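Local coordinates for protein mannitol dehydrogenase (Pseudomonas fluorescens, PDB 1LJ8) that probably catalyses the NAD-dependent interconversion of mannitol and fructose, as expected of a mannitol 2-dehydrogenase of the long-chain dehydrogenase group, at residues A114-L119 against L173-A178; T164-I169 against L204-L209. One frame throughout, in Å; residues are numbered along the deposited sequence.

Contact 1. Residues A114-L119 against L173-A178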
loop_
_atom_site.group_PDB
_atom_site.type_symbol
_atom_site.label_atom_id
_atom_site.label_comp_id
_atom_site.label_asym_id
_atom_site.label_seq_id
_atom_site.Cartn_x
_atom_site.Cartn_y
_atom_site.Cartn_z
ATOM N N ALA A 114 -6.179 -25.449 6.697
ATOM C CA ALA A 114 -7.492 -24.929 6.299
ATOM C C ALA A 114 -7.258 -23.792 5.291
ATOM O O ALA A 114 -8.005 -23.658 4.340
ATOM C CB ALA A 114 -8.254 -24.380 7.513
ATOM N N LEU A 115 -6.235 -22.985 5.522
ATOM C CA LEU A 115 -5.932 -21.884 4.595
ATOM C C LEU A 115 -5.408 -22.429 3.253
ATOM O O LEU A 115 -5.777 -21.937 2.172
ATOM C CB LEU A 115 -4.911 -20.985 5.250
ATOM C CG LEU A 115 -4.449 -19.760 4.502
ATOM C CD1 LEU A 115 -5.694 -19.076 3.845
ATOM C CD2 LEU A 115 -3.701 -18.828 5.539
ATOM N N ILE A 116 -4.528 -23.428 3.313
ATOM C CA ILE A 116 -4.010 -24.060 2.082
ATOM C C ILE A 116 -5.198 -24.644 1.301
ATOM O O ILE A 116 -5.314 -24.476 0.069
ATOM C CB ILE A 116 -2.955 -25.183 2.408
ATOM C CG1 ILE A 116 -1.719 -24.539 3.060
ATOM C CG2 ILE A 116 -2.573 -25.987 1.120
ATOM C CD1 ILE A 116 -0.738 -25.586 3.687
ATOM N N ASP A 117 -6.113 -25.308 2.021
ATOM C CA ASP A 117 -7.288 -25.907 1.363
ATOM C C ASP A 117 -8.137 -24.851 0.657
ATOM O O ASP A 117 -8.650 -25.081 -0.437
ATOM C CB ASP A 117 -8.193 -26.630 2.373
ATOM C CG ASP A 117 -7.600 -27.964 2.848
ATOM O OD1 ASP A 117 -6.677 -28.467 2.192
ATOM O OD2 ASP A 117 -8.085 -28.495 3.884
ATOM N N LYS A 118 -8.323 -23.726 1.327
ATOM C CA LYS A 118 -9.120 -22.629 0.734
ATOM C C LYS A 118 -8.421 -22.124 -0.535
ATOM O O LYS A 118 -9.053 -21.977 -1.582
ATOM C CB LYS A 118 -9.238 -21.471 1.747
ATOM C CG LYS A 118 -9.960 -20.207 1.174
ATOM C CD LYS A 118 -11.401 -20.504 0.716
ATOM C CE LYS A 118 -12.334 -20.792 1.900
ATOM N NZ LYS A 118 -13.740 -21.040 1.411
ATOM N N LEU A 119 -7.127 -21.847 -0.432
ATOM C CA LEU A 119 -6.363 -21.360 -1.598
ATOM C C LEU A 119 -6.301 -22.404 -2.729
ATOM O O LEU A 119 -6.090 -22.070 -3.894
ATOM C CB LEU A 119 -4.941 -20.983 -1.176
ATOM C CG LEU A 119 -4.880 -19.824 -0.163
ATOM C CD1 LEU A 119 -3.434 -19.736 0.401
ATOM C CD2 LEU A 119 -5.315 -18.507 -0.830
ATOM N N LEU A 173 -0.596 -24.197 -4.616
ATOM C CA LEU A 173 -0.446 -24.559 -6.031
ATOM C C LEU A 173 -0.075 -26.030 -6.157
ATOM O O LEU A 173 -0.567 -26.705 -7.044
ATOM C CB LEU A 173 0.591 -23.667 -6.705
ATOM C CG LEU A 173 0.077 -22.202 -6.895
ATOM C CD1 LEU A 173 1.236 -21.315 -7.339
ATOM C CD2 LEU A 173 -1.028 -22.140 -7.960
ATOM N N THR A 174 0.772 -26.514 -5.260
ATOM C CA THR A 174 1.151 -27.932 -5.287
ATOM C C THR A 174 -0.084 -28.825 -5.104
ATOM O O THR A 174 -0.288 -29.805 -5.852
ATOM C CB THR A 174 2.180 -28.208 -4.194
ATOM O OG1 THR A 174 3.369 -27.462 -4.492
ATOM C CG2 THR A 174 2.505 -29.716 -4.113
ATOM N N GLN A 175 -0.923 -28.475 -4.129
ATOM C CA GLN A 175 -2.162 -29.222 -3.860
ATOM C C GLN A 175 -3.119 -29.158 -5.060
ATOM O O GLN A 175 -3.733 -30.187 -5.431
ATOM C CB GLN A 175 -2.836 -28.661 -2.595
ATOM C CG GLN A 175 -4.040 -29.479 -2.087
ATOM C CD GLN A 175 -4.426 -29.098 -0.671
ATOM O OE1 GLN A 175 -3.602 -29.182 0.245
ATOM N NE2 GLN A 175 -5.682 -28.693 -0.471
ATOM N N ARG A 176 -3.280 -27.973 -5.668
ATOM C CA ARG A 176 -4.142 -27.867 -6.844
ATOM C C ARG A 176 -3.640 -28.793 -7.962
ATOM O O ARG A 176 -4.437 -29.530 -8.577
ATOM C CB ARG A 176 -4.232 -26.413 -7.393
ATOM C CG ARG A 176 -4.950 -25.455 -6.421
ATOM C CD ARG A 176 -4.816 -23.984 -6.878
ATOM N NE ARG A 176 -5.805 -23.608 -7.898
ATOM C CZ ARG A 176 -6.969 -23.017 -7.650
ATOM N NH1 ARG A 176 -7.325 -22.696 -6.409
ATOM N NH2 ARG A 176 -7.814 -22.791 -8.640
ATOM N N ARG A 177 -2.336 -28.759 -8.212
ATOM C CA ARG A 177 -1.743 -29.610 -9.258
ATOM C C ARG A 177 -2.025 -31.096 -9.034
ATOM O O ARG A 177 -2.357 -31.827 -9.973
ATOM C CB ARG A 177 -0.245 -29.430 -9.312
ATOM C CG ARG A 177 0.195 -28.074 -9.696
ATOM C CD ARG A 177 1.698 -28.096 -9.813
ATOM N NE ARG A 177 2.147 -29.009 -10.871
ATOM C CZ ARG A 177 3.410 -29.384 -11.033
ATOM N NH1 ARG A 177 4.352 -28.950 -10.189
ATOM N NH2 ARG A 177 3.750 -30.135 -12.084
ATOM N N ALA A 178 -1.902 -31.521 -7.780
ATOM C CA ALA A 178 -2.112 -32.905 -7.436
ATOM C C ALA A 178 -3.576 -33.280 -7.604
ATOM O O ALA A 178 -3.912 -34.466 -7.755
ATOM C CB ALA A 178 -1.646 -33.151 -6.014
#

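Contact 2. Residues T164-I169 against L204-L209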
loop_
_atom_site.group_PDB
_atom_site.type_symbol
_atom_site.label_atom_id
_atom_site.label_comp_id
_atom_site.label_asym_id
_atom_site.label_seq_id
_atom_site.Cartn_x
_atom_site.Cartn_y
_atom_site.Cartn_z
ATOM N N THR A 164 4.468 -17.571 5.519
ATOM C CA THR A 164 4.484 -16.413 4.609
ATOM C C THR A 164 3.617 -16.579 3.394
ATOM O O THR A 164 3.203 -17.670 3.032
ATOM C CB THR A 164 5.898 -16.086 4.070
ATOM O OG1 THR A 164 6.277 -17.053 3.064
ATOM C CG2 THR A 164 6.911 -16.115 5.219
ATOM N N VAL A 165 3.394 -15.455 2.712
ATOM C CA VAL A 165 2.595 -15.523 1.523
ATOM C C VAL A 165 3.203 -16.507 0.498
ATOM O O VAL A 165 2.481 -17.235 -0.204
ATOM C CB VAL A 165 2.427 -14.061 0.948
ATOM C CG1 VAL A 165 3.792 -13.461 0.669
ATOM C CG2 VAL A 165 1.617 -14.080 -0.302
ATOM N N PHE A 166 4.527 -16.521 0.381
ATOM C CA PHE A 166 5.138 -17.426 -0.594
ATOM C C PHE A 166 4.920 -18.881 -0.239
ATOM O O PHE A 166 4.635 -19.679 -1.120
ATOM C CB PHE A 166 6.630 -17.147 -0.700
ATOM C CG PHE A 166 6.931 -15.718 -1.034
ATOM C CD1 PHE A 166 7.418 -14.864 -0.067
ATOM C CD2 PHE A 166 6.636 -15.226 -2.302
ATOM C CE1 PHE A 166 7.611 -13.495 -0.352
ATOM C CE2 PHE A 166 6.817 -13.872 -2.608
ATOM C CZ PHE A 166 7.305 -13.003 -1.622
ATOM N N GLY A 167 5.075 -19.216 1.039
ATOM C CA GLY A 167 4.882 -20.599 1.481
ATOM C C GLY A 167 3.450 -21.031 1.274
ATOM O O GLY A 167 3.194 -22.149 0.807
ATOM N N PHE A 168 2.497 -20.163 1.604
ATOM C CA PHE A 168 1.095 -20.521 1.399
ATOM C C PHE A 168 0.739 -20.665 -0.060
ATOM O O PHE A 168 0.023 -21.605 -0.450
ATOM C CB PHE A 168 0.152 -19.511 2.087
ATOM C CG PHE A 168 -0.096 -19.847 3.520
ATOM C CD1 PHE A 168 0.505 -19.110 4.543
ATOM C CD2 PHE A 168 -0.876 -20.980 3.849
ATOM C CE1 PHE A 168 0.340 -19.485 5.888
ATOM C CE2 PHE A 168 -1.033 -21.352 5.212
ATOM C CZ PHE A 168 -0.415 -20.591 6.203
ATOM N N ILE A 169 1.173 -19.707 -0.893
ATOM C CA ILE A 169 0.851 -19.854 -2.311
ATOM C C ILE A 169 1.485 -21.126 -2.907
ATOM O O ILE A 169 0.827 -21.832 -3.657
ATOM C CB ILE A 169 1.312 -18.608 -3.114
ATOM C CG1 ILE A 169 0.311 -17.483 -2.805
ATOM C CG2 ILE A 169 1.372 -18.903 -4.630
ATOM C CD1 ILE A 169 0.789 -16.098 -3.280
ATOM N N LEU A 204 8.747 -16.886 -8.063
ATOM C CA LEU A 204 9.603 -17.807 -8.816
ATOM C C LEU A 204 10.908 -18.061 -8.102
ATOM O O LEU A 204 11.377 -19.217 -8.063
ATOM C CB LEU A 204 9.890 -17.273 -10.235
ATOM C CG LEU A 204 8.679 -17.270 -11.177
ATOM C CD1 LEU A 204 9.159 -16.750 -12.568
ATOM C CD2 LEU A 204 8.072 -18.679 -11.325
ATOM N N ALA A 205 11.511 -17.024 -7.526
ATOM C CA ALA A 205 12.783 -17.197 -6.808
ATOM C C ALA A 205 12.576 -18.136 -5.618
ATOM O O ALA A 205 13.394 -19.038 -5.332
ATOM C CB ALA A 205 13.295 -15.887 -6.321
ATOM N N PHE A 206 11.455 -17.949 -4.938
ATOM C CA PHE A 206 11.147 -18.800 -3.798
ATOM C C PHE A 206 10.914 -20.245 -4.260
ATOM O O PHE A 206 11.436 -21.173 -3.665
ATOM C CB PHE A 206 9.891 -18.274 -3.079
ATOM C CG PHE A 206 9.530 -19.074 -1.862
ATOM C CD1 PHE A 206 10.101 -18.781 -0.622
ATOM C CD2 PHE A 206 8.614 -20.097 -1.962
ATOM C CE1 PHE A 206 9.748 -19.521 0.511
ATOM C CE2 PHE A 206 8.247 -20.843 -0.830
ATOM C CZ PHE A 206 8.812 -20.553 0.388
ATOM N N ALA A 207 10.129 -20.427 -5.307
ATOM C CA ALA A 207 9.828 -21.750 -5.817
ATOM C C ALA A 207 11.116 -22.470 -6.241
ATOM O O ALA A 207 11.253 -23.681 -6.023
ATOM C CB ALA A 207 8.856 -21.669 -6.984
ATOM N N ALA A 208 12.047 -21.709 -6.819
ATOM C CA ALA A 208 13.324 -22.260 -7.272
ATOM C C ALA A 208 14.140 -22.814 -6.120
ATOM O O ALA A 208 14.934 -23.756 -6.321
ATOM C CB ALA A 208 14.128 -21.194 -8.024
ATOM N N LEU A 209 13.988 -22.235 -4.925
ATOM C CA LEU A 209 14.703 -22.762 -3.760
ATOM C C LEU A 209 14.082 -24.116 -3.337
ATOM O O LEU A 209 14.683 -24.850 -2.567
ATOM C CB LEU A 209 14.673 -21.763 -2.599
ATOM C CG LEU A 209 15.462 -20.490 -2.902
ATOM C CD1 LEU A 209 15.106 -19.423 -1.882
ATOM C CD2 LEU A 209 16.969 -20.819 -2.925
#

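Contact 1. Residues A114-L119 against L173-A178
Two amide groups grip OD1 of D117: NE2 of Q175 from across the contact, 2.9 Å from OD1, and NE2 of Q113 from the preceding turn. The bond from Q175 is nearly straight (164°) and reaches OD1 on its anti side, slightly out of the carboxylate plane. The CB of D117 points away from the other helix, but its carboxylate comes back within reach of the long Q175, whose CG is anti to the backbone N (chi1 -172°) with an extended chain beyond. OE1 of Q175 accepts from NE2 of Q113 while NE2 donates to D117, and these two bonds fix which way the amide is turned; OE1 also lies 3.5 Å from CG2 of I116. Further along, R176 bends at chi3 and brings NH1 to 2.9 Å from the carbonyl O of L119, near the C-terminal end of helix 112-119, while NE is held by the carbonyl of P182. Arginine suits this buried place because it can donate in several directions. The short-segment axes cross at -56°. Helix 112-119 leads into strand 126-129 and helix 165-178 into strand 185-188, adjacent parallel strands, making these neighbouring helices of a Rossmann-type alpha/beta layer.

Contact 2. Residues T164-I169 against L204-L209
F166 meets F206 through its CB, which rests over the centre of the F206 ring in a CH-pi contact, 3.7 Å from CB to the ring centroid and only 12° off the ring normal. The two rings overlap little: their planes are 29° apart, but they are slid so far that the centroids stand 5.8 Å from each other. F206 extends toward helix 165-178 because its CG lies anti to the backbone N (chi1 -178°), presenting a face to F166. The far end of this ring reaches the backbone, with CZ 4.0 Å from N of G167, where glycine adds no side chain. That same N-H makes a 3.2 Å capping bond to OG1 of T164, the N-cap of the helix; threonine can both cap and, through the same hydroxyl, bond D155. An alanine in place of F206 would remove the ring beneath CB of F166 and is likely to open a gap between the helices. I152 of helix 150-157 touches both phenylalanines, L156 adds to the packing on F206, and F145 of strand 144-145 meets the F166 ring edge-to-face. Helix 195-210 thus packs beside the start of helix 165-178, with helix 150-157 against both.

In the fold
Helix 165-178 is common to both contacts: its first turns take part in contact 2 and its last turns in contact 1, with the two centres 14 Å apart. F168 joins them directly, since its ring packs on L115 and I116 and its CB on L119, all from helix 112-119. Along the chain the segments alternate, 114-119, 164-169, 173-178 and 204-209. All four belong to the Rossmann-type domain, where helix 165-178 ties the earlier helix 112-119 and the later helix 195-210 together beside strands 126-129 and 185-188 of the mixed sheet. Its first turns lie nearer the cofactor, with the F166 side chain about 7 Å from bound NAD, against about 11 Å for that of L119.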